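DUF6844 domain-containing protein (Francisella tularensis subsp. tularensis, PDB 4QVR) is of unknown function but has a DUF6844 domain and, carrying a predicted signal peptide, probably acts outside the cytoplasm. Local coordinates at residues N72-I77 and V320-D325; Q150-S155 and I400-I405. All blocks are in the same frame, centred on the assembly; numbering follows the deposited sequence.

Contact 1: residues N72-I77 and V320-D325; sequences NLNNAI and VGFGED
Helix 67-78 packs against strand 318-322, an outermost strand of the four-stranded antiparallel sheet, and the side-chain amide of Asn74 on the helix pairs with the backbone of Phe322 where that strand ends. The two hydrogen bonds close a ring: Phe322 N donates to Asn74 OD1 over 3.1 Å, and Asn74 ND2 donates to Phe322 O over 3.0 Å. Both acceptors are met on a lone pair in the carbonyl plane. The second bond is nearly straight, with an N-H...O angle of 169°, and Phe322 O lies almost in the plane of the Asn74 amide, so the pair of bonds fixes the rotation of that amide. Asn74 thus meets the strand much as a neighbouring peptide would, although the partner is a helix running across it: the axes of the short segments make 111° and come within 7.3 Å. With CG anti to the carbonyl carbon (chi1 -79°), the amide swings out to the backbone of the strand.

Gly321 lets the helix come close. Asn74 OD1 lies 3.4 Å from Gly321 CA, and the CD1 end of Ile77 reaches the same carbon from farther along the helix. Ile77 continues onto Leu331 and Tyr333 of strand 328-337, while Leu73 also touches Leu252 and Ile254 of strand 251-261, so the helix bridges two sheets. Leu73 CD1 comes to the edge of the Phe322 ring, near its plane, 4.0 Å from Phe322 CE2. Val320 O faces the helix, and one water donates to it at 2.9 Å and to Leu73 O at 2.8 Å, tying the two carbonyl oxygens together.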
loop_
_atom_site.group_PDB
_atom_site.type_symbol
_atom_site.label_atom_id
_atom_site.label_comp_id
_atom_site.label_asym_id
_atom_site.label_seq_id
_atom_site.Cartn_x
_atom_site.Cartn_y
_atom_site.Cartn_z
ATOM N N ASN A 72 -0.868 15.285 -11.091
ATOM C CA ASN A 72 0.086 14.217 -10.772
ATOM C C ASN A 72 -0.660 12.919 -10.522
ATOM O O ASN A 72 -0.351 11.885 -11.122
ATOM C CB ASN A 72 0.915 14.546 -9.526
ATOM C CG ASN A 72 1.720 15.824 -9.669
ATOM O OD1 ASN A 72 1.914 16.564 -8.697
ATOM N ND2 ASN A 72 2.180 16.100 -10.882
ATOM N N LEU A 73 -1.645 12.975 -9.627
ATOM C CA LEU A 73 -2.432 11.792 -9.302
ATOM C C LEU A 73 -3.308 11.360 -10.477
ATOM O O LEU A 73 -3.410 10.163 -10.742
ATOM C CB LEU A 73 -3.242 11.995 -8.015
ATOM C CG LEU A 73 -2.375 12.294 -6.786
ATOM C CD1 LEU A 73 -3.212 12.350 -5.527
ATOM C CD2 LEU A 73 -1.272 11.262 -6.624
ATOM N N ASN A 74 -3.917 12.309 -11.198
ATOM C CA ASN A 74 -4.746 11.939 -12.357
ATOM C C ASN A 74 -3.908 11.401 -13.520
ATOM O O ASN A 74 -4.300 10.439 -14.184
ATOM C CB ASN A 74 -5.664 13.089 -12.826
ATOM C CG ASN A 74 -6.921 13.253 -11.957
ATOM O OD1 ASN A 74 -7.087 12.598 -10.923
ATOM N ND2 ASN A 74 -7.823 14.119 -12.398
ATOM N N ASN A 75 -2.758 12.004 -13.781
ATOM C CA ASN A 75 -1.914 11.506 -14.876
ATOM C C ASN A 75 -1.343 10.119 -14.592
ATOM O O ASN A 75 -1.133 9.339 -15.527
ATOM C CB ASN A 75 -0.792 12.486 -15.231
ATOM C CG ASN A 75 -1.320 13.779 -15.835
ATOM O OD1 ASN A 75 -2.505 13.882 -16.174
ATOM N ND2 ASN A 75 -0.443 14.772 -15.976
ATOM N N ALA A 76 -1.090 9.825 -13.315
ATOM C CA ALA A 76 -0.567 8.528 -12.905
ATOM C C ALA A 76 -1.617 7.442 -13.205
ATOM O O ALA A 76 -1.288 6.365 -13.714
ATOM C CB ALA A 76 -0.192 8.543 -11.432
ATOM N N ILE A 77 -2.879 7.748 -12.906
ATOM C CA ILE A 77 -3.982 6.851 -13.213
ATOM C C ILE A 77 -4.055 6.570 -14.729
ATOM O O ILE A 77 -4.232 5.422 -15.144
ATOM C CB ILE A 77 -5.331 7.449 -12.742
ATOM C CG1 ILE A 77 -5.397 7.463 -11.211
ATOM C CG2 ILE A 77 -6.492 6.641 -13.300
ATOM C CD1 ILE A 77 -6.604 8.181 -10.656
ATOM N N VAL A 320 -6.059 7.486 -5.823
ATOM C CA VAL A 320 -6.913 8.602 -5.553
ATOM C C VAL A 320 -6.883 9.482 -6.771
ATOM O O VAL A 320 -5.828 9.753 -7.330
ATOM C CB VAL A 320 -6.483 9.417 -4.326
ATOM C CG1 VAL A 320 -7.335 10.665 -4.197
ATOM C CG2 VAL A 320 -6.610 8.577 -3.064
ATOM N N GLY A 321 -8.064 9.912 -7.184
ATOM C CA GLY A 321 -8.201 10.811 -8.309
ATOM C C GLY A 321 -9.193 11.898 -7.944
ATOM O O GLY A 321 -9.764 11.899 -6.837
ATOM N N PHE A 322 -9.412 12.806 -8.886
ATOM C CA PHE A 322 -10.314 13.948 -8.698
ATOM C C PHE A 322 -11.106 14.136 -9.975
ATOM O O PHE A 322 -10.520 14.241 -11.046
ATOM C CB PHE A 322 -9.506 15.198 -8.372
ATOM C CG PHE A 322 -8.642 15.058 -7.137
ATOM C CD1 PHE A 322 -9.170 15.275 -5.870
ATOM C CD2 PHE A 322 -7.299 14.707 -7.245
ATOM C CE1 PHE A 322 -8.378 15.154 -4.744
ATOM C CE2 PHE A 322 -6.508 14.582 -6.121
ATOM C CZ PHE A 322 -7.044 14.803 -4.864
ATOM N N GLY A 323 -12.434 14.154 -9.866
ATOM C CA GLY A 323 -13.310 14.275 -11.043
ATOM C C GLY A 323 -13.562 15.690 -11.543
ATOM O O GLY A 323 -12.988 16.653 -11.026
ATOM N N GLU A 324 -14.416 15.794 -12.564
ATOM C CA GLU A 324 -14.808 17.077 -13.176
ATOM C C GLU A 324 -15.118 18.123 -12.107
ATOM O O GLU A 324 -14.536 19.207 -12.086
ATOM C CB GLU A 324 -16.053 16.880 -14.059
ATOM C CG GLU A 324 -15.837 16.103 -15.360
ATOM C CD GLU A 324 -15.319 16.962 -16.509
ATOM O OE1 GLU A 324 -14.455 16.472 -17.271
ATOM O OE2 GLU A 324 -15.771 18.125 -16.658
ATOM N N ASP A 325 -16.027 17.757 -11.208
ATOM C CA ASP A 325 -16.483 18.615 -10.103
ATOM C C ASP A 325 -15.444 18.947 -9.006
ATOM O O ASP A 325 -15.807 19.545 -7.992
ATOM C CB ASP A 325 -17.705 17.956 -9.435
ATOM C CG ASP A 325 -17.398 16.556 -8.872
ATOM O OD1 ASP A 325 -16.303 16.018 -9.146
ATOM O OD2 ASP A 325 -18.258 15.987 -8.169
HETATM O O HOH W 1 -3.388 8.567 -8.465
#

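Contact 2: residues Q150-S155 and I400-I405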
loop_
_atom_site.group_PDB
_atom_site.type_symbol
_atom_site.label_atom_id
_atom_site.label_comp_id
_atom_site.label_asym_id
_atom_site.label_seq_id
_atom_site.Cartn_x
_atom_site.Cartn_y
_atom_site.Cartn_z
ATOM N N GLN A 150 4.774 0.047 3.113
ATOM C CA GLN A 150 4.263 0.738 4.307
ATOM C C GLN A 150 5.201 0.619 5.481
ATOM O O GLN A 150 5.433 1.590 6.224
ATOM C CB GLN A 150 2.918 0.191 4.724
ATOM C CG GLN A 150 1.818 0.602 3.773
ATOM C CD GLN A 150 0.465 -0.027 4.085
ATOM O OE1 GLN A 150 0.344 -0.960 4.864
ATOM N NE2 GLN A 150 -0.551 0.471 3.424
ATOM N N ALA A 151 5.782 -0.549 5.627
ATOM C CA ALA A 151 6.648 -0.817 6.765
ATOM C C ALA A 151 7.959 -0.056 6.650
ATOM O O ALA A 151 8.499 0.433 7.660
ATOM C CB ALA A 151 6.875 -2.324 6.899
ATOM N N GLU A 152 8.462 0.081 5.425
ATOM C CA GLU A 152 9.702 0.826 5.189
ATOM C C GLU A 152 9.533 2.319 5.429
ATOM O O GLU A 152 10.447 2.977 5.942
ATOM C CB GLU A 152 10.264 0.515 3.805
ATOM C CG GLU A 152 10.744 -0.937 3.764
ATOM C CD GLU A 152 11.375 -1.357 2.461
ATOM O OE1 GLU A 152 11.255 -0.625 1.455
ATOM O OE2 GLU A 152 11.981 -2.455 2.447
ATOM N N TYR A 153 8.369 2.846 5.071
ATOM C CA TYR A 153 8.031 4.237 5.344
ATOM C C TYR A 153 8.016 4.463 6.864
ATOM O O TYR A 153 8.624 5.386 7.348
ATOM C CB TYR A 153 6.681 4.629 4.732
ATOM C CG TYR A 153 6.181 5.947 5.257
ATOM C CD1 TYR A 153 6.734 7.146 4.835
ATOM C CD2 TYR A 153 5.156 6.005 6.174
ATOM C CE1 TYR A 153 6.293 8.371 5.342
ATOM C CE2 TYR A 153 4.715 7.217 6.680
ATOM C CZ TYR A 153 5.291 8.392 6.271
ATOM O OH TYR A 153 4.835 9.591 6.794
ATOM N N ILE A 154 7.348 3.595 7.617
ATOM C CA ILE A 154 7.307 3.734 9.071
ATOM C C ILE A 154 8.698 3.676 9.688
ATOM O O ILE A 154 9.050 4.490 10.548
ATOM C CB ILE A 154 6.372 2.680 9.694
ATOM C CG1 ILE A 154 4.929 2.999 9.273
ATOM C CG2 ILE A 154 6.479 2.696 11.221
ATOM C CD1 ILE A 154 3.939 1.906 9.605
ATOM N N SER A 155 9.495 2.739 9.214
ATOM C CA SER A 155 10.859 2.559 9.681
ATOM C C SER A 155 11.686 3.826 9.426
ATOM O O SER A 155 12.472 4.253 10.251
ATOM C CB SER A 155 11.478 1.363 8.946
ATOM O OG SER A 155 12.776 1.070 9.421
ATOM N N ILE A 400 13.932 1.387 13.470
ATOM C CA ILE A 400 13.302 0.126 13.843
ATOM C C ILE A 400 13.251 -0.739 12.594
ATOM O O ILE A 400 12.957 -0.230 11.521
ATOM C CB ILE A 400 11.856 0.366 14.341
ATOM C CG1 ILE A 400 11.835 1.410 15.473
ATOM C CG2 ILE A 400 11.196 -0.947 14.756
ATOM C CD1 ILE A 400 12.697 1.061 16.672
ATOM N N ASP A 401 13.526 -2.037 12.735
ATOM C CA ASP A 401 13.515 -2.959 11.596
ATOM C C ASP A 401 12.154 -3.034 10.940
ATOM O O ASP A 401 11.165 -3.341 11.575
ATOM C CB ASP A 401 13.956 -4.381 12.007
ATOM C CG ASP A 401 15.477 -4.531 12.130
ATOM O OD1 ASP A 401 16.219 -3.747 11.495
ATOM O OD2 ASP A 401 15.936 -5.464 12.835
ATOM N N ALA A 402 12.122 -2.765 9.651
ATOM C CA ALA A 402 10.892 -2.821 8.871
ATOM C C ALA A 402 10.318 -4.229 8.847
ATOM O O ALA A 402 9.117 -4.394 8.758
ATOM C CB ALA A 402 11.160 -2.356 7.448
ATOM N N THR A 403 11.178 -5.244 8.906
ATOM C CA THR A 403 10.718 -6.621 8.888
ATOM C C THR A 403 9.860 -6.931 10.113
ATOM O O THR A 403 8.914 -7.720 10.038
ATOM C CB THR A 403 11.897 -7.578 8.778
ATOM O OG1 THR A 403 12.880 -7.229 9.749
ATOM C CG2 THR A 403 12.526 -7.445 7.408
ATOM N N ASP A 404 10.183 -6.299 11.237
ATOM C CA ASP A 404 9.382 -6.436 12.457
ATOM C C ASP A 404 8.023 -5.718 12.305
ATOM O O ASP A 404 6.981 -6.239 12.706
ATOM C CB ASP A 404 10.145 -5.860 13.652
ATOM C CG ASP A 404 11.445 -6.623 13.941
ATOM O OD1 ASP A 404 11.482 -7.864 13.752
ATOM O OD2 ASP A 404 12.427 -5.979 14.371
ATOM N N ILE A 405 8.048 -4.534 11.691
ATOM C CA ILE A 405 6.842 -3.740 11.503
ATOM C C ILE A 405 5.894 -4.423 10.551
ATOM O O ILE A 405 4.683 -4.381 10.724
ATOM C CB ILE A 405 7.195 -2.354 10.922
ATOM C CG1 ILE A 405 8.041 -1.583 11.934
ATOM C CG2 ILE A 405 5.941 -1.574 10.523
ATOM C CD1 ILE A 405 8.663 -0.314 11.392
#
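Ile405 is the main bump here, and it fits into the hollow formed by Ala151, Ile154 and Ser155, one helical turn wide. Ile405 CG2 sits against a methyl, 3.8 Å from Ala151 CB, while the other branch runs up the helix until Ile405 CD1 lies 3.7 Å from Ile154 CG2. Ile405 CD1 also rests on the backbone, 3.8 Å from Ala151 O. Having CG1 anti to the carbonyl carbon (chi1 -64°) sends the long branch of Ile405 along this groove, where it crosses the Ile154 side chain at a slant.

The small residues let the backbones close in: Ala151 and Ala402 bring their CA atoms to 5.1 Å, and the Ala151 methyl lies off the oxygen end of the Ala402 carbonyl, Ala151 CB 3.6 Å from Ala402 O. The Ala402 methyl in turn fits between Ser155 CB and the CG of Glu152, whose carboxylate turns to Lys148 in a salt bridge. This is helix-helix packing: the long helix 134-159 receives the first turn of helix 402-415. Helix 224-246 lies alongside, Leu241 and Phe245 touching Ile154 and Thr237 touching Ile400, just before helix 402-415.

Just ahead of that first turn, Ser155 meets the incoming chain. Its hydroxyl is placed to donate to Ile400 O, but at a modelled 2.5 Å between Ser155 OG and Ile400 O, beside a poorly ordered Ile400, the exact geometry is doubtful. Arg399 NH2 makes a weak hydrogen bond to the same Ser155 OG.

The two contacts share no helix or strand and lie on opposite sides of the chain's centre, about 29 Å apart between their centres. Contact 1 joins a helix to a sheet edge and is buried throughout, although it is farther from the middle of the chain; contact 2 joins two helices and is only partly buried. Their chemistry differs: in contact 1 a side-chain amide and a water meet the backbone of an edge strand, whereas contact 2, helix on helix, is mostly methyl packing with one doubtful, very short hydroxyl contact at its end. Strand 251-261 borders both, touching Leu73 and Val320 in one and Gln150 and Tyr153 beside the other.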